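Local coordinates for ribonuclease P protein component 3 (Thermococcus kodakarensis KOD1, PDB 3WYZ), which probably forms part of ribonuclease P, the RNA-protein complex that generates mature tRNA by cleaving the 5' ends of tRNA precursors, at residues 120-125 / 163-168; 128-133 / 169-174. All coordinates share one frame; numbering follows the deposited sequence. Where two conformers were deposited one is given.

Contact 1 of 2, residues 120-125 / 163-168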
# COMPACT_ATOMS: atom_id res chain seq x y z
N PRO A 120 -8.22 -12.98 6.05
CA PRO A 120 -7.12 -12.31 5.33
C PRO A 120 -7.49 -11.61 4.03
O PRO A 120 -6.85 -10.62 3.66
CB PRO A 120 -6.14 -13.45 5.04
CG PRO A 120 -6.42 -14.46 6.08
CD PRO A 120 -7.89 -14.38 6.37
N GLY A 121 -8.50 -12.12 3.33
CA GLY A 121 -8.88 -11.58 2.03
C GLY A 121 -7.83 -11.89 0.99
O GLY A 121 -7.68 -11.17 -0.00
N PHE A 122 -7.11 -12.98 1.21
CA PHE A 122 -5.94 -13.33 0.41
C PHE A 122 -5.74 -14.83 0.57
O PHE A 122 -5.81 -15.35 1.69
CB PHE A 122 -4.73 -12.55 0.91
CG PHE A 122 -3.63 -12.40 -0.10
CD1 PHE A 122 -3.76 -11.52 -1.16
CD2 PHE A 122 -2.44 -13.11 0.03
CE1 PHE A 122 -2.74 -11.37 -2.08
CE2 PHE A 122 -1.41 -12.96 -0.88
CZ PHE A 122 -1.57 -12.08 -1.94
N ASP A 123 -5.49 -15.52 -0.54
CA ASP A 123 -5.39 -16.97 -0.56
C ASP A 123 -4.40 -17.43 -1.64
O ASP A 123 -3.82 -16.61 -2.35
CB ASP A 123 -6.77 -17.59 -0.79
CG ASP A 123 -7.47 -17.05 -2.05
OD1 ASP A 123 -6.82 -16.36 -2.86
OD2 ASP A 123 -8.68 -17.33 -2.21
N HIS A 124 -4.20 -18.75 -1.73
CA HIS A 124 -3.32 -19.33 -2.76
C HIS A 124 -3.61 -18.78 -4.15
O HIS A 124 -2.67 -18.52 -4.92
CB HIS A 124 -3.45 -20.86 -2.77
CG HIS A 124 -2.83 -21.52 -1.57
ND1 HIS A 124 -1.49 -21.84 -1.50
CD2 HIS A 124 -3.37 -21.94 -0.41
CE1 HIS A 124 -1.23 -22.42 -0.34
NE2 HIS A 124 -2.36 -22.49 0.34
N THR A 125 -4.89 -18.60 -4.48
CA THR A 125 -5.31 -18.09 -5.79
C THR A 125 -4.84 -16.66 -6.02
O THR A 125 -4.17 -16.37 -7.02
CB THR A 125 -6.85 -18.15 -5.94
OG1 THR A 125 -7.30 -19.50 -5.82
CG2 THR A 125 -7.31 -17.58 -7.29
N TRP A 163 1.25 -12.60 4.96
CA TRP A 163 2.71 -12.64 4.84
C TRP A 163 3.19 -14.02 4.41
O TRP A 163 4.02 -14.14 3.52
CB TRP A 163 3.38 -12.22 6.15
CG TRP A 163 4.82 -12.67 6.24
CD1 TRP A 163 5.35 -13.51 7.16
CD2 TRP A 163 5.89 -12.31 5.35
NE1 TRP A 163 6.70 -13.69 6.92
CE2 TRP A 163 7.05 -12.98 5.81
CE3 TRP A 163 5.97 -11.51 4.21
CZ2 TRP A 163 8.29 -12.85 5.17
CZ3 TRP A 163 7.21 -11.39 3.57
CH2 TRP A 163 8.35 -12.07 4.06
N GLN A 164 2.68 -15.07 5.04
CA GLN A 164 3.09 -16.45 4.75
C GLN A 164 2.83 -16.82 3.29
O GLN A 164 3.61 -17.53 2.68
CB GLN A 164 2.37 -17.44 5.67
CG GLN A 164 2.79 -17.36 7.14
CD GLN A 164 1.83 -18.10 8.07
OE1 GLN A 164 1.38 -19.20 7.77
NE2 GLN A 164 1.52 -17.49 9.20
N LEU A 165 1.71 -16.33 2.76
CA LEU A 165 1.35 -16.52 1.35
C LEU A 165 2.24 -15.68 0.44
O LEU A 165 2.81 -16.20 -0.52
CB LEU A 165 -0.12 -16.15 1.11
CG LEU A 165 -1.14 -17.19 1.59
CD1 LEU A 165 -2.54 -16.59 1.66
CD2 LEU A 165 -1.12 -18.41 0.68
N VAL A 166 2.34 -14.39 0.74
CA VAL A 166 3.23 -13.47 0.03
C VAL A 166 4.65 -14.04 -0.07
O VAL A 166 5.27 -14.00 -1.14
CB VAL A 166 3.27 -12.09 0.74
CG1 VAL A 166 4.51 -11.29 0.36
CG2 VAL A 166 2.01 -11.29 0.45
N LYS A 167 5.16 -14.55 1.05
CA LYS A 167 6.51 -15.08 1.10
C LYS A 167 6.67 -16.34 0.24
O LYS A 167 7.67 -16.48 -0.48
CB LYS A 167 6.89 -15.38 2.55
CG LYS A 167 8.37 -15.65 2.76
CD LYS A 167 8.61 -17.07 3.23
CE LYS A 167 10.00 -17.24 3.83
NZ LYS A 167 10.05 -18.40 4.77
N LYS A 168 5.68 -17.23 0.30
CA LYS A 168 5.72 -18.48 -0.45
C LYS A 168 5.64 -18.25 -1.96
O LYS A 168 6.38 -18.86 -2.73
CB LYS A 168 4.58 -19.41 -0.02
CG LYS A 168 4.76 -20.85 -0.47
CD LYS A 168 3.54 -21.70 -0.16
CE LYS A 168 3.41 -22.01 1.32
NZ LYS A 168 1.99 -22.25 1.70
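His124 ND1 is hydrogen-bonded to the hydroxyl of Tyr169, and the imidazole held in this way lies against Leu165 of the neighbouring helix. The methyl CD2 of Leu165 sits over the centre of the ring, 4.0 Å from the centroid and only 7° off the ring normal, a well-centred CH-pi contact. In His124, CG stands anti to the carbonyl carbon, beside the backbone N (chi1 -71°); the side chain crosses that of Leu165 at about a right angle.

The other methyl of Leu165, CD1, reaches the backbone just before the helix that starts at His124. It lies 3.5 Å from the carbonyl oxygen of Phe122 and 3.6 Å from CA of Asp123. At this N-cap position Asp123 accepts the backbone N-H of Leu126 through OD1.

Phe122 and Val166 make the buried side of the contact. Phe122 CD2 meets Leu165 CD1 at 3.8 Å as the two side chains slide past each other in opposite directions. Farther round the ring, CE2 meets Val166 CG2 at 4.0 Å, the valine crossing the phenylalanine at about a right angle. Ile137 of strand 136-140 touches both Phe122 and Val166 and joins this pair to the barrel wall.

Toward solvent, the chain of Lys168 is bent at chi3, and its NZ lies 3.8 Å from His124 CE1, oblique to the ring. The amine is also 4.6 Å from His124 NE2, with no bond between them. With no hydrogen bond across the two segments, cohesion comes from the leucine wedged between phenylalanine and histidine, while the nearby ammonium group would be expected to disfavour a protonated imidazole.

Contact 2 of 2, residues 128-133 / 169-174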
# COMPACT_ATOMS: atom_id res chain seq x y z
N GLY A 128 -0.97 -16.30 -6.01
CA GLY A 128 -0.43 -16.74 -7.28
C GLY A 128 -0.55 -15.70 -8.37
O GLY A 128 0.43 -15.40 -9.04
N MET A 129 -1.74 -15.13 -8.53
CA MET A 129 -1.97 -14.10 -9.54
C MET A 129 -1.16 -12.84 -9.28
O MET A 129 -0.68 -12.20 -10.22
CB MET A 129 -3.45 -13.74 -9.63
CG MET A 129 -4.33 -14.82 -10.22
SD MET A 129 -5.99 -14.21 -10.57
CE MET A 129 -6.63 -14.00 -8.92
N ALA A 130 -0.99 -12.48 -8.01
CA ALA A 130 -0.21 -11.30 -7.65
C ALA A 130 1.27 -11.43 -8.06
O ALA A 130 1.89 -10.46 -8.49
CB ALA A 130 -0.32 -11.02 -6.16
N ALA A 131 1.82 -12.63 -7.91
CA ALA A 131 3.20 -12.89 -8.28
C ALA A 131 3.37 -12.86 -9.81
O ALA A 131 4.30 -12.24 -10.33
CB ALA A 131 3.66 -14.22 -7.72
N ARG A 132 2.44 -13.50 -10.52
CA ARG A 132 2.49 -13.53 -11.99
C ARG A 132 2.14 -12.19 -12.62
O ARG A 132 2.54 -11.94 -13.75
CB ARG A 132 1.55 -14.61 -12.55
CG ARG A 132 1.75 -16.01 -11.99
CD ARG A 132 3.20 -16.46 -12.03
NE ARG A 132 3.73 -16.53 -13.40
CZ ARG A 132 4.95 -16.97 -13.69
NH1 ARG A 132 5.77 -17.36 -12.72
NH2 ARG A 132 5.36 -17.01 -14.95
N ARG A 133 1.39 -11.34 -11.90
CA ARG A 133 1.07 -9.99 -12.39
C ARG A 133 2.01 -8.92 -11.81
O ARG A 133 1.91 -7.75 -12.17
CB ARG A 133 -0.37 -9.62 -12.03
CG ARG A 133 -1.45 -10.54 -12.60
CD ARG A 133 -1.65 -10.39 -14.09
NE ARG A 133 -3.00 -10.81 -14.48
CZ ARG A 133 -3.46 -12.07 -14.48
NH1 ARG A 133 -2.69 -13.09 -14.11
NH2 ARG A 133 -4.72 -12.32 -14.86
N TYR A 169 4.75 -17.36 -2.38
CA TYR A 169 4.55 -17.07 -3.80
C TYR A 169 5.49 -15.98 -4.33
O TYR A 169 5.39 -15.59 -5.49
CB TYR A 169 3.09 -16.69 -4.05
CG TYR A 169 2.17 -17.89 -4.05
CD1 TYR A 169 1.59 -18.35 -2.87
CD2 TYR A 169 1.90 -18.59 -5.22
CE1 TYR A 169 0.77 -19.46 -2.86
CE2 TYR A 169 1.07 -19.70 -5.22
CZ TYR A 169 0.51 -20.13 -4.04
OH TYR A 169 -0.31 -21.22 -4.04
N ARG A 170 6.39 -15.48 -3.48
CA ARG A 170 7.36 -14.46 -3.88
C ARG A 170 6.66 -13.23 -4.46
O ARG A 170 7.03 -12.73 -5.52
CB ARG A 170 8.39 -15.04 -4.85
CG ARG A 170 9.01 -16.36 -4.38
CD ARG A 170 10.41 -16.57 -4.93
NE ARG A 170 11.40 -15.71 -4.26
CZ ARG A 170 12.73 -15.76 -4.47
NH1 ARG A 170 13.26 -16.62 -5.33
NH2 ARG A 170 13.53 -14.93 -3.80
N VAL A 171 5.64 -12.75 -3.75
CA VAL A 171 4.88 -11.58 -4.19
C VAL A 171 5.61 -10.35 -3.66
O VAL A 171 6.08 -10.36 -2.52
CB VAL A 171 3.44 -11.57 -3.63
CG1 VAL A 171 2.66 -10.38 -4.18
CG2 VAL A 171 2.72 -12.87 -3.97
N PRO A 172 5.73 -9.29 -4.48
CA PRO A 172 6.34 -8.07 -3.94
C PRO A 172 5.51 -7.51 -2.79
O PRO A 172 4.30 -7.73 -2.74
CB PRO A 172 6.33 -7.10 -5.13
CG PRO A 172 6.20 -7.97 -6.34
CD PRO A 172 5.39 -9.15 -5.91
N ARG A 173 6.15 -6.79 -1.87
CA ARG A 173 5.45 -6.22 -0.72
C ARG A 173 6.21 -5.06 -0.11
O ARG A 173 7.40 -4.89 -0.35
CB ARG A 173 5.19 -7.28 0.34
CG ARG A 173 6.44 -7.87 0.99
CD ARG A 173 7.12 -8.87 0.06
NE ARG A 173 8.24 -9.54 0.69
CZ ARG A 173 8.84 -10.63 0.21
NH1 ARG A 173 8.43 -11.19 -0.94
NH2 ARG A 173 9.85 -11.16 0.88
N PHE A 174 5.50 -4.28 0.69
CA PHE A 174 6.12 -3.24 1.48
C PHE A 174 5.32 -2.99 2.75
O PHE A 174 4.12 -3.27 2.80
CB PHE A 174 6.25 -1.95 0.66
CG PHE A 174 4.96 -1.46 0.06
CD1 PHE A 174 4.11 -0.64 0.78
CD2 PHE A 174 4.62 -1.80 -1.24
CE1 PHE A 174 2.93 -0.18 0.22
CE2 PHE A 174 3.44 -1.34 -1.80
CZ PHE A 174 2.59 -0.54 -1.07
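One face of the Tyr169 ring lies on the backbone of Gly128, whose N sits 3.7 Å above the ring plane, offset toward the rim. Ring atom CD2 comes within 3.6 Å of Gly128 CA, so the aromatic ring rests directly on the helix main chain. The other flat group, the Arg173 guanidinium, takes Val171 O at its edge within 169-174: NH1 donates a nearly straight bond of 3.0 Å (N-H...O 169°), in the guanidinium plane but above the plane of the carbonyl.

One turn farther along helix 124-133, Ala131 CB presses on the carbonyl oxygen of Tyr169 at 3.1 Å, a close fit of methyl against oxygen. Arg170 then ends the preceding helix with positive phi in a Schellman motif, and the chain turns toward strand 173-176. Val171 follows with CG1 anti to the backbone N (chi1 -177°), where it meets Ala130 CB at 3.6 Å. Its CG2 faces Ala131, 4.1 Å from CB. Val171 also packs on Ile137 of the adjacent strand.

Small helix residues thus bring the turn close to the helix backbone; no hydrogen bond joins the two segments, and the contact rests on van der Waals packing of side chains and backbone.

Overall arrangement
Contacts 1 and 2 lie side by side, their centres 9 Å apart, on the outside of the parallel TIM barrel-like sheet. Their segments alternate along the chain: 120-125 and 128-133 sample the start and later turns of helix 124-133, whereas 163-168 and 169-174 carry the end of helix 149-168 into strand 173-176. Together they pack two places along helix 124-133 against the end of helix 149-168 and the turn after it. A probable hydrogen bond of 2.9 Å between Val166 O and Val171 N joins them, as does packing of Arg173 on Trp163 and Val166. Between the two helices the chain runs through strand 136-140 and short helix 142-145, and the contacts pack successive beta-alpha units together.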